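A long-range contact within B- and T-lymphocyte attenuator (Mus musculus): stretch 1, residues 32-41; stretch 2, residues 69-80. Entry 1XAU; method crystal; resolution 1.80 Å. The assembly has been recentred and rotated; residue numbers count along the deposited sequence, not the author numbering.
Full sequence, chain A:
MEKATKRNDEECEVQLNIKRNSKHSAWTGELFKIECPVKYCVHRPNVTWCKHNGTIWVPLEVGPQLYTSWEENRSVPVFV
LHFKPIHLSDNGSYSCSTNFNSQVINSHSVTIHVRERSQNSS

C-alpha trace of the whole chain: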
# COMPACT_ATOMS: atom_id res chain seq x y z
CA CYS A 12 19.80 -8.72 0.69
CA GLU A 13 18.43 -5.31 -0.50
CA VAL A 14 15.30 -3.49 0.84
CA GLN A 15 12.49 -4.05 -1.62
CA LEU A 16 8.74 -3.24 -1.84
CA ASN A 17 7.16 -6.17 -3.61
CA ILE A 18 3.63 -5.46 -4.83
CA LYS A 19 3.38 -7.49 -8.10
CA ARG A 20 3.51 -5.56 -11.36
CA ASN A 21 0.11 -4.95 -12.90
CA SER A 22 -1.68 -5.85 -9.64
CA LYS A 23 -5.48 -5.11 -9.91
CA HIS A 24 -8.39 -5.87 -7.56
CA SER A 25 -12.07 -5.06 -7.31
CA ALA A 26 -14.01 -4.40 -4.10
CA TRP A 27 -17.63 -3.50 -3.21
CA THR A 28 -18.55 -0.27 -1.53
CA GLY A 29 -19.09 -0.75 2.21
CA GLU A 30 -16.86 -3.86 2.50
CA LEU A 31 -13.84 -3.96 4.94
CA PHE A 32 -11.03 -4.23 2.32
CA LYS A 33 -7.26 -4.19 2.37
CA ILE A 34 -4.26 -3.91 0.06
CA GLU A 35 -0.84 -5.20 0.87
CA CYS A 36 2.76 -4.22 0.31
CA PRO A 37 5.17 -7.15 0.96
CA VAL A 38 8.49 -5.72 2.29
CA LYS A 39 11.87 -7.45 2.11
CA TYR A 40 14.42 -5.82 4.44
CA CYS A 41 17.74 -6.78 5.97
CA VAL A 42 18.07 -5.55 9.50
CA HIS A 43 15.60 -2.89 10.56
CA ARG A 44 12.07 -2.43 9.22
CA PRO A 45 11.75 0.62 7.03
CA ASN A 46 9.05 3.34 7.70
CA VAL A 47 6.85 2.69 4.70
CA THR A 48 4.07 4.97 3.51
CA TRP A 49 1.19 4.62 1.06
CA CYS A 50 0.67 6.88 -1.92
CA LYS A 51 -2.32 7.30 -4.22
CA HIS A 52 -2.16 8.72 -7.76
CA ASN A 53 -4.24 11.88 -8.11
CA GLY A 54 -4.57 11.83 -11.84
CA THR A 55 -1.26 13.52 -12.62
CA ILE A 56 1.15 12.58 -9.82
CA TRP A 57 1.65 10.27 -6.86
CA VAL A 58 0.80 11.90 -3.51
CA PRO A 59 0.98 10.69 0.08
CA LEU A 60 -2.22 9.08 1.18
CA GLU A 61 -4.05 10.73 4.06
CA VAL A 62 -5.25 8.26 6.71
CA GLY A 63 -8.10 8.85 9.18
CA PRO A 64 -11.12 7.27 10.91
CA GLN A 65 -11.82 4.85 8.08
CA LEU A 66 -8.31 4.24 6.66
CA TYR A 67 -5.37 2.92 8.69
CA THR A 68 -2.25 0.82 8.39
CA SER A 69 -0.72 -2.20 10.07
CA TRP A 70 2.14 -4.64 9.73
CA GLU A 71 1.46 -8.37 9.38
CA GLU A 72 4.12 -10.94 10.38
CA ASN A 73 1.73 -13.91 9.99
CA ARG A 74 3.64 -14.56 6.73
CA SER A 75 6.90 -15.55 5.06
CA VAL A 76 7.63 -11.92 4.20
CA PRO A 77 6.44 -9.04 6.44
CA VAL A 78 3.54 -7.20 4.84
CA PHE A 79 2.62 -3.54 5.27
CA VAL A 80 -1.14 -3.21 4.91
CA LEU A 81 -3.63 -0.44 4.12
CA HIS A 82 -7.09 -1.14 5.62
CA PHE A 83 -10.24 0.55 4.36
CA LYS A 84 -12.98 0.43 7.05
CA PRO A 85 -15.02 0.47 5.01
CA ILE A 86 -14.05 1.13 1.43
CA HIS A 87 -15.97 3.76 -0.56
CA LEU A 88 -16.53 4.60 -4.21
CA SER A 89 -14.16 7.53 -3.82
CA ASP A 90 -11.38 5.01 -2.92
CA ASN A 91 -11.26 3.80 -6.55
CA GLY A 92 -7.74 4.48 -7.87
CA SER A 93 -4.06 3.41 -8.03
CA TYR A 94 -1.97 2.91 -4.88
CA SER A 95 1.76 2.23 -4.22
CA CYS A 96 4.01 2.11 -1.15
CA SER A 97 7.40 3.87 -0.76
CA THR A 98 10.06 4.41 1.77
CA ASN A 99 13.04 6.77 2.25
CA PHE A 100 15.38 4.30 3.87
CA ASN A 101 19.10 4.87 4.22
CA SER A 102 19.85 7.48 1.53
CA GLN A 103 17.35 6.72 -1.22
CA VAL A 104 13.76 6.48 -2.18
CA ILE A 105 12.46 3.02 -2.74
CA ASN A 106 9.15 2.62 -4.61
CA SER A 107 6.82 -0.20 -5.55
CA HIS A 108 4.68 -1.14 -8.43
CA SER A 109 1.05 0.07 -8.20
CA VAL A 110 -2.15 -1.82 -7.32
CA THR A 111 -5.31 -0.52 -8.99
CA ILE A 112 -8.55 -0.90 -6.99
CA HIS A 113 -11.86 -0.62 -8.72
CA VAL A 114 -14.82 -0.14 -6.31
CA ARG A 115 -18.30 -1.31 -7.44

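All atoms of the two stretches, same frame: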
# COMPACT_ATOMS: atom_id res chain seq x y z
N PHE A 32 -11.87 -3.73 3.44
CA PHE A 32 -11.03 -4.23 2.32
C PHE A 32 -9.59 -3.84 2.63
O PHE A 32 -9.35 -2.87 3.35
CB PHE A 32 -11.44 -3.52 1.03
CG PHE A 32 -10.68 -3.99 -0.24
CD1 PHE A 32 -11.09 -5.16 -0.90
CD2 PHE A 32 -9.64 -3.25 -0.78
CE1 PHE A 32 -10.44 -5.59 -2.11
CE2 PHE A 32 -8.99 -3.68 -2.01
CZ PHE A 32 -9.40 -4.84 -2.63
N LYS A 33 -8.62 -4.60 2.13
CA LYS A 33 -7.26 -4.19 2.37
C LYS A 33 -6.35 -4.42 1.16
O LYS A 33 -6.69 -5.25 0.28
CB LYS A 33 -6.65 -4.98 3.53
CG LYS A 33 -6.62 -6.54 3.35
CD LYS A 33 -5.96 -7.25 4.58
CE LYS A 33 -6.17 -8.80 4.38
NZ LYS A 33 -5.41 -9.78 5.30
N ILE A 34 -5.27 -3.63 1.07
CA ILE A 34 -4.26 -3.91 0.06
C ILE A 34 -2.94 -4.07 0.80
O ILE A 34 -2.75 -3.60 1.92
CB ILE A 34 -4.16 -2.87 -1.03
CG1 ILE A 34 -3.91 -1.53 -0.44
CG2 ILE A 34 -5.48 -2.93 -1.87
CD1 ILE A 34 -3.88 -0.41 -1.57
N GLU A 35 -2.05 -4.81 0.17
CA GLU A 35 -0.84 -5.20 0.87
C GLU A 35 0.41 -4.84 0.12
O GLU A 35 0.46 -4.98 -1.09
CB GLU A 35 -0.85 -6.73 0.96
CG GLU A 35 -2.03 -7.28 1.76
CD GLU A 35 -1.95 -8.77 1.95
OE1 GLU A 35 -1.12 -9.49 1.30
OE2 GLU A 35 -2.73 -9.24 2.78
N CYS A 36 1.45 -4.55 0.90
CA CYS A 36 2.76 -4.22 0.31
C CYS A 36 3.80 -5.12 0.97
O CYS A 36 4.23 -4.83 2.08
CB CYS A 36 3.01 -2.75 0.59
SG CYS A 36 4.68 -2.05 0.38
N PRO A 37 4.15 -6.25 0.35
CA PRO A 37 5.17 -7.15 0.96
C PRO A 37 6.51 -6.35 1.04
O PRO A 37 6.86 -5.63 0.10
CB PRO A 37 5.27 -8.28 -0.05
CG PRO A 37 3.97 -8.35 -0.66
CD PRO A 37 3.63 -6.87 -0.89
N VAL A 38 7.24 -6.47 2.13
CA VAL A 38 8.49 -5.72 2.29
C VAL A 38 9.64 -6.63 2.66
O VAL A 38 9.57 -7.34 3.71
CB VAL A 38 8.38 -4.65 3.42
CG1 VAL A 38 9.63 -3.77 3.50
CG2 VAL A 38 7.09 -3.74 3.16
N LYS A 39 10.66 -6.66 1.81
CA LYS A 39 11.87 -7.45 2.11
C LYS A 39 12.90 -6.47 2.72
O LYS A 39 13.19 -5.43 2.17
CB LYS A 39 12.47 -8.05 0.83
CG LYS A 39 13.75 -8.89 1.11
CD LYS A 39 14.38 -9.35 -0.24
CE LYS A 39 15.50 -10.37 -0.04
NZ LYS A 39 16.57 -9.92 0.93
N TYR A 40 13.43 -6.75 3.90
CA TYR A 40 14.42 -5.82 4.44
C TYR A 40 15.47 -6.68 5.13
O TYR A 40 15.23 -7.89 5.29
CB TYR A 40 13.80 -4.77 5.37
CG TYR A 40 13.11 -5.30 6.57
CD1 TYR A 40 13.79 -5.49 7.78
CD2 TYR A 40 11.75 -5.57 6.52
CE1 TYR A 40 13.09 -5.95 8.94
CE2 TYR A 40 11.06 -6.00 7.63
CZ TYR A 40 11.74 -6.18 8.84
OH TYR A 40 10.97 -6.57 9.91
N CYS A 41 16.59 -6.06 5.46
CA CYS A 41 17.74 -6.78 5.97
C CYS A 41 17.94 -6.76 7.46
O CYS A 41 18.14 -7.81 8.04
CB CYS A 41 18.99 -6.31 5.23
SG CYS A 41 18.62 -6.41 3.41
N SER A 69 -1.23 -1.24 9.08
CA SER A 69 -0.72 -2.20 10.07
C SER A 69 0.39 -3.01 9.40
O SER A 69 0.57 -3.02 8.15
CB SER A 69 -1.81 -3.19 10.55
OG SER A 69 -2.10 -4.22 9.62
N TRP A 70 1.12 -3.75 10.24
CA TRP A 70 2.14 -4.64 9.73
C TRP A 70 1.68 -6.07 10.06
O TRP A 70 1.17 -6.33 11.14
CB TRP A 70 3.52 -4.35 10.35
CG TRP A 70 4.20 -3.24 9.73
CD1 TRP A 70 4.16 -1.95 10.12
CD2 TRP A 70 5.13 -3.33 8.65
NE1 TRP A 70 5.04 -1.21 9.36
CE2 TRP A 70 5.65 -2.04 8.44
CE3 TRP A 70 5.58 -4.38 7.84
CZ2 TRP A 70 6.61 -1.76 7.46
CZ3 TRP A 70 6.55 -4.09 6.84
CH2 TRP A 70 7.05 -2.81 6.66
N GLU A 71 1.81 -6.99 9.11
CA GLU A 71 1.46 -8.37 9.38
C GLU A 71 2.75 -9.19 9.27
O GLU A 71 3.53 -9.02 8.31
CB GLU A 71 0.46 -8.90 8.37
CG GLU A 71 -0.83 -8.15 8.31
CD GLU A 71 -1.86 -8.84 7.38
OE1 GLU A 71 -1.55 -9.95 6.86
OE2 GLU A 71 -2.98 -8.27 7.18
N GLU A 72 2.97 -10.04 10.29
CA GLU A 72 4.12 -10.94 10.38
C GLU A 72 3.65 -12.39 10.28
O GLU A 72 4.45 -13.32 10.30
CB GLU A 72 4.89 -10.71 11.70
CG GLU A 72 5.60 -9.32 11.75
CD GLU A 72 4.80 -8.23 12.47
OE1 GLU A 72 3.56 -8.38 12.65
OE2 GLU A 72 5.41 -7.19 12.86
N ASN A 73 2.34 -12.57 10.15
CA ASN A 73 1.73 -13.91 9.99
C ASN A 73 2.09 -14.47 8.60
O ASN A 73 1.29 -15.21 8.01
CB ASN A 73 0.19 -13.82 10.06
CG ASN A 73 -0.38 -13.00 8.92
OD1 ASN A 73 0.37 -12.52 8.05
ND2 ASN A 73 -1.71 -12.84 8.89
N ARG A 74 3.25 -14.09 8.06
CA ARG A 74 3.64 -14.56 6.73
C ARG A 74 5.13 -14.81 6.57
O ARG A 74 5.92 -14.61 7.48
CB ARG A 74 3.22 -13.56 5.66
CG ARG A 74 1.82 -13.08 5.78
CD ARG A 74 1.42 -12.30 4.58
NE ARG A 74 -0.01 -12.05 4.61
CZ ARG A 74 -0.61 -10.97 4.10
NH1 ARG A 74 0.10 -10.02 3.51
NH2 ARG A 74 -1.92 -10.84 4.20
N SER A 75 5.50 -15.26 5.38
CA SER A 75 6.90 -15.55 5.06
C SER A 75 7.69 -14.23 5.00
O SER A 75 8.79 -14.10 5.56
CB SER A 75 6.96 -16.28 3.71
OG SER A 75 5.99 -15.70 2.85
N VAL A 76 7.08 -13.26 4.33
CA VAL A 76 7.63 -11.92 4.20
C VAL A 76 6.73 -10.93 4.98
O VAL A 76 5.51 -11.05 4.93
CB VAL A 76 7.67 -11.52 2.70
CG1 VAL A 76 8.07 -10.04 2.56
CG2 VAL A 76 8.66 -12.44 1.95
N PRO A 77 7.32 -9.98 5.72
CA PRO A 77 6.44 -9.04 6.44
C PRO A 77 5.62 -8.30 5.38
O PRO A 77 6.07 -8.15 4.24
CB PRO A 77 7.42 -8.11 7.15
CG PRO A 77 8.71 -8.91 7.23
CD PRO A 77 8.74 -9.62 5.90
N VAL A 78 4.41 -7.89 5.75
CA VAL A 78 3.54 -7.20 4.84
C VAL A 78 3.02 -5.92 5.49
O VAL A 78 2.59 -5.94 6.65
CB VAL A 78 2.34 -8.09 4.47
CG1 VAL A 78 1.49 -7.34 3.52
CG2 VAL A 78 2.83 -9.41 3.74
N PHE A 79 3.16 -4.81 4.79
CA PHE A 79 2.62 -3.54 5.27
C PHE A 79 1.24 -3.43 4.62
O PHE A 79 1.11 -3.61 3.43
CB PHE A 79 3.52 -2.37 4.83
CG PHE A 79 3.09 -1.09 5.33
CD1 PHE A 79 2.85 -0.91 6.69
CD2 PHE A 79 2.98 0.00 4.44
CE1 PHE A 79 2.48 0.37 7.18
CE2 PHE A 79 2.60 1.30 4.91
CZ PHE A 79 2.34 1.47 6.28
N VAL A 80 0.21 -3.17 5.40
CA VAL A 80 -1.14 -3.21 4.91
C VAL A 80 -1.90 -1.91 5.06
O VAL A 80 -1.71 -1.23 6.07
CB VAL A 80 -1.82 -4.27 5.78
CG1 VAL A 80 -3.19 -4.58 5.28
CG2 VAL A 80 -0.92 -5.53 5.79
O HOH W 1 -4.66 -12.44 4.51

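This contact is an antiparallel pairing of two β-strands, residues 32-39 and 78-80, in which backbone hydrogen bonds set the register, an apolar cluster lies on one face, and charged groups rest beside aliphatic ones on the other. The pairing illustrates how antiparallel strands alternate between hydrogen-bonded and non-hydrogen-bonded pairs. Cys 36 and Phe 79 form the hydrogen-bonded pair: Cys 36 N donates to Phe 79 O at 2.7 Å, and Phe 79 N returns a bond to Cys 36 O at 2.9 Å. Just before strand 78-80 begins, Pro 77 O already accepts from Val 38 N at 2.9 Å and in nearly straight geometry, so the hydrogen bonding extends one residue beyond that strand. Glu 35 with Val 80 and Pro 37 with Val 78 are the non-hydrogen-bonded pairs. There the chains draw closer, and CA-H...O contacts such as Val 80 CA to Ile 34 O, 3.4 Å, supplement the ladder.

Being paired across the sheet, Cys 36 and Phe 79 share one face, with CB atoms 4.3 Å apart; alternation along the strands puts Glu 35 and Pro 37 on the other. Val 38 extends the apolar patch: its CG2 lies 4.2 Å from Phe 79 CB and 3.6 Å from Trp 70 CH2, the indole reaching in from the neighbouring strand 69-71. Beyond it, Tyr 40 CE2 packs against Pro 77 CG at 3.8 Å.

The face bearing Glu 35 carries Pro 37, Val 78 and Val 80 as well as charge. Lys 33 NZ makes a salt bridge with Glu 71 OE2, 3.4 Å away, whose hydrogen bond is weak. Glu 35 and Arg 74 are also paired as a salt bridge, but their modelled atoms are too close for the separation to be trusted. A water accepts a hydrogen bond from Lys 33 NZ (2.9 Å) and another from the less certainly placed Arg 74 NH2 (3.2 Å), bridging two like charges that the acidic side chains help to balance.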